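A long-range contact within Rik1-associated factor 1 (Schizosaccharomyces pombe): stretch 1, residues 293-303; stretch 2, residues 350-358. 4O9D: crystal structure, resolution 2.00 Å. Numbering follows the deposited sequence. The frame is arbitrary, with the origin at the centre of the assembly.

Stretch 1 (293-303) VTSSGTDNQTF
Stretch 2 350-358: LFVTGGSDG

The clearest bond between these two stretches runs from backbone to side chain: Ser 356 N donates to Asn 300 OD1 over 3.1 Å at a nearly linear 172°. It illustrates how a turn residue can tie together segments whose strands share no backbone hydrogen bonds. Stretch 1 is a hairpin. Its antiparallel strands, 293-297 and 301-303, are paired by Ser 295 N to Phe 303 O and Phe 303 N to Ser 295 O, both 2.9 Å, and are linked by a type I turn from Gly 297 to Asn 300, closed by Asn 300 N to Gly 297 O at 3.1 Å. Asn 300 adopts positive phi and psi (64/34), with chi1 at -136°, between wells, and chi2 at 24°.

Stretch 2 runs as a strand through 351-354 and then enters its own type I turn, Gly 355 to Gly 358. Asn 300 CA lies 6.0 Å from Gly 355 CA, Thr 302 CA 8.3 Å from Thr 353 CA, and Thr 294 CA 9.9 Å from Phe 351 CA, so stretch 2 runs antiparallel to strand 301-303 and parallel to strand 293-297. The absence of a side chain at Gly 355 matters, because an ideal CB there would sit 2.7 Å from Asn 300 OD1, a clash.

Away from the turns, side chains fill the wider gap. Phe 351 (chi1 t, chi2 58°) points toward the hairpin, with Thr 294 CG2 over one ring face and Ser 296 OG at the edge, 4.4 Å from Phe 351 CZ. Thr 302 CG2 approaches Phe 351 CE2 obliquely at 3.9 Å. The hydroxyls beside this aromatic ring remain satisfied: Ser 296 OG (chi1 m) and Thr 302 OG1 (chi1 m) share a 2.7 Å hydrogen bond, and a water bridges Thr 302 OG1 at 2.7 Å to Thr 353 OG1 (chi1 p) at 3.2 Å.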

# COMPACT_ATOMS: atom_id res chain seq x y z
N VAL A 293 -5.37 -0.38 -17.86
CA VAL A 293 -5.48 -1.16 -16.66
C VAL A 293 -4.34 -2.16 -16.64
O VAL A 293 -3.96 -2.70 -17.69
CB VAL A 293 -6.83 -1.87 -16.65
CG1 VAL A 293 -6.91 -2.86 -15.50
CG2 VAL A 293 -7.96 -0.82 -16.64
N THR A 294 -3.77 -2.40 -15.45
CA THR A 294 -2.60 -3.28 -15.34
C THR A 294 -2.80 -4.31 -14.25
O THR A 294 -3.56 -4.10 -13.32
CB THR A 294 -1.32 -2.47 -14.99
OG1 THR A 294 -1.36 -2.05 -13.61
CG2 THR A 294 -1.20 -1.26 -15.89
N SER A 295 -2.08 -5.42 -14.36
CA SER A 295 -2.11 -6.48 -13.36
C SER A 295 -0.70 -7.06 -13.20
O SER A 295 -0.17 -7.69 -14.13
CB SER A 295 -3.06 -7.60 -13.82
OG SER A 295 -2.98 -8.72 -12.96
N SER A 296 -0.07 -6.82 -12.05
CA SER A 296 1.30 -7.27 -11.83
C SER A 296 1.30 -8.44 -10.87
O SER A 296 0.68 -8.39 -9.79
CB SER A 296 2.21 -6.16 -11.28
OG SER A 296 2.12 -4.95 -12.00
N GLY A 297 2.01 -9.50 -11.22
CA GLY A 297 1.87 -10.71 -10.43
C GLY A 297 3.14 -11.29 -9.88
O GLY A 297 4.24 -10.76 -10.08
N THR A 298 2.96 -12.41 -9.19
CA THR A 298 4.06 -13.21 -8.66
C THR A 298 4.80 -13.91 -9.79
O THR A 298 5.86 -14.48 -9.54
CB THR A 298 3.58 -14.28 -7.65
OG1 THR A 298 2.78 -15.27 -8.33
CG2 THR A 298 2.76 -13.64 -6.50
N ASP A 299 4.25 -13.87 -11.01
CA ASP A 299 4.99 -14.34 -12.20
C ASP A 299 6.06 -13.37 -12.68
O ASP A 299 6.73 -13.61 -13.70
CB ASP A 299 4.06 -14.69 -13.37
CG ASP A 299 3.19 -13.52 -13.82
OD1 ASP A 299 3.21 -12.43 -13.19
OD2 ASP A 299 2.44 -13.71 -14.81
N ASN A 300 6.23 -12.28 -11.95
CA ASN A 300 7.24 -11.30 -12.31
C ASN A 300 6.94 -10.64 -13.66
O ASN A 300 7.86 -10.31 -14.40
CB ASN A 300 8.62 -11.96 -12.34
CG ASN A 300 9.70 -11.12 -11.66
OD1 ASN A 300 9.42 -10.27 -10.79
ND2 ASN A 300 10.96 -11.34 -12.05
N GLN A 301 5.67 -10.44 -14.00
CA GLN A 301 5.36 -9.66 -15.20
C GLN A 301 4.04 -8.95 -14.99
O GLN A 301 3.30 -9.30 -14.07
CB GLN A 301 5.31 -10.56 -16.44
CG GLN A 301 4.25 -11.65 -16.38
CD GLN A 301 4.49 -12.73 -17.43
OE1 GLN A 301 5.53 -12.74 -18.10
NE2 GLN A 301 3.54 -13.66 -17.55
N THR A 302 3.77 -7.93 -15.81
CA THR A 302 2.56 -7.11 -15.68
C THR A 302 1.78 -7.18 -16.98
O THR A 302 2.32 -6.83 -18.06
CB THR A 302 2.93 -5.63 -15.45
OG1 THR A 302 3.63 -5.48 -14.20
CG2 THR A 302 1.69 -4.74 -15.47
N PHE A 303 0.54 -7.64 -16.91
CA PHE A 303 -0.36 -7.57 -18.07
C PHE A 303 -0.98 -6.17 -18.14
O PHE A 303 -1.29 -5.59 -17.11
CB PHE A 303 -1.46 -8.65 -17.99
CG PHE A 303 -0.97 -10.04 -18.36
CD1 PHE A 303 -0.29 -10.81 -17.44
CD2 PHE A 303 -1.18 -10.55 -19.63
CE1 PHE A 303 0.16 -12.06 -17.76
CE2 PHE A 303 -0.73 -11.81 -19.96
CZ PHE A 303 -0.06 -12.57 -19.01
N LEU A 350 4.49 7.89 -17.46
CA LEU A 350 5.31 6.68 -17.43
C LEU A 350 4.86 5.71 -16.32
O LEU A 350 4.40 6.13 -15.26
CB LEU A 350 6.78 7.03 -17.22
CG LEU A 350 7.42 7.74 -18.42
CD1 LEU A 350 8.87 8.07 -18.14
CD2 LEU A 350 7.30 6.89 -19.68
N PHE A 351 5.03 4.42 -16.58
CA PHE A 351 4.69 3.37 -15.62
C PHE A 351 6.00 2.79 -15.11
O PHE A 351 6.98 2.67 -15.85
CB PHE A 351 3.82 2.31 -16.32
CG PHE A 351 3.34 1.19 -15.41
CD1 PHE A 351 2.56 1.46 -14.28
CD2 PHE A 351 3.60 -0.14 -15.73
CE1 PHE A 351 2.11 0.43 -13.47
CE2 PHE A 351 3.13 -1.18 -14.94
CZ PHE A 351 2.38 -0.89 -13.80
N VAL A 352 6.03 2.47 -13.82
CA VAL A 352 7.22 1.97 -13.18
C VAL A 352 6.96 0.73 -12.34
O VAL A 352 6.11 0.73 -11.42
CB VAL A 352 7.85 3.06 -12.26
CG1 VAL A 352 9.15 2.55 -11.66
CG2 VAL A 352 8.07 4.35 -13.03
N THR A 353 7.74 -0.32 -12.60
CA THR A 353 7.54 -1.58 -11.93
C THR A 353 8.86 -2.12 -11.39
O THR A 353 9.93 -1.88 -11.95
CB THR A 353 6.87 -2.63 -12.87
OG1 THR A 353 7.74 -2.97 -13.96
CG2 THR A 353 5.57 -2.09 -13.43
N GLY A 354 8.78 -2.82 -10.26
CA GLY A 354 9.96 -3.39 -9.64
C GLY A 354 9.74 -4.83 -9.28
O GLY A 354 8.72 -5.18 -8.65
N GLY A 355 10.68 -5.68 -9.66
CA GLY A 355 10.48 -7.11 -9.52
C GLY A 355 11.57 -7.83 -8.74
O GLY A 355 12.43 -7.23 -8.10
N SER A 356 11.51 -9.15 -8.81
CA SER A 356 12.42 -9.96 -8.01
C SER A 356 13.77 -10.15 -8.68
O SER A 356 14.65 -10.79 -8.10
CB SER A 356 11.79 -11.32 -7.66
OG SER A 356 11.59 -12.12 -8.81
N ASP A 357 13.93 -9.61 -9.90
CA ASP A 357 15.26 -9.51 -10.49
C ASP A 357 16.02 -8.36 -9.82
O ASP A 357 17.19 -8.13 -10.12
CB ASP A 357 15.19 -9.31 -12.04
CG ASP A 357 14.26 -8.15 -12.46
OD1 ASP A 357 13.58 -7.58 -11.58
OD2 ASP A 357 14.17 -7.83 -13.67
N GLY A 358 15.35 -7.63 -8.91
CA GLY A 358 15.98 -6.48 -8.28
C GLY A 358 16.00 -5.22 -9.13
O GLY A 358 16.60 -4.21 -8.76
O HOH W 1 6.22 -5.64 -15.01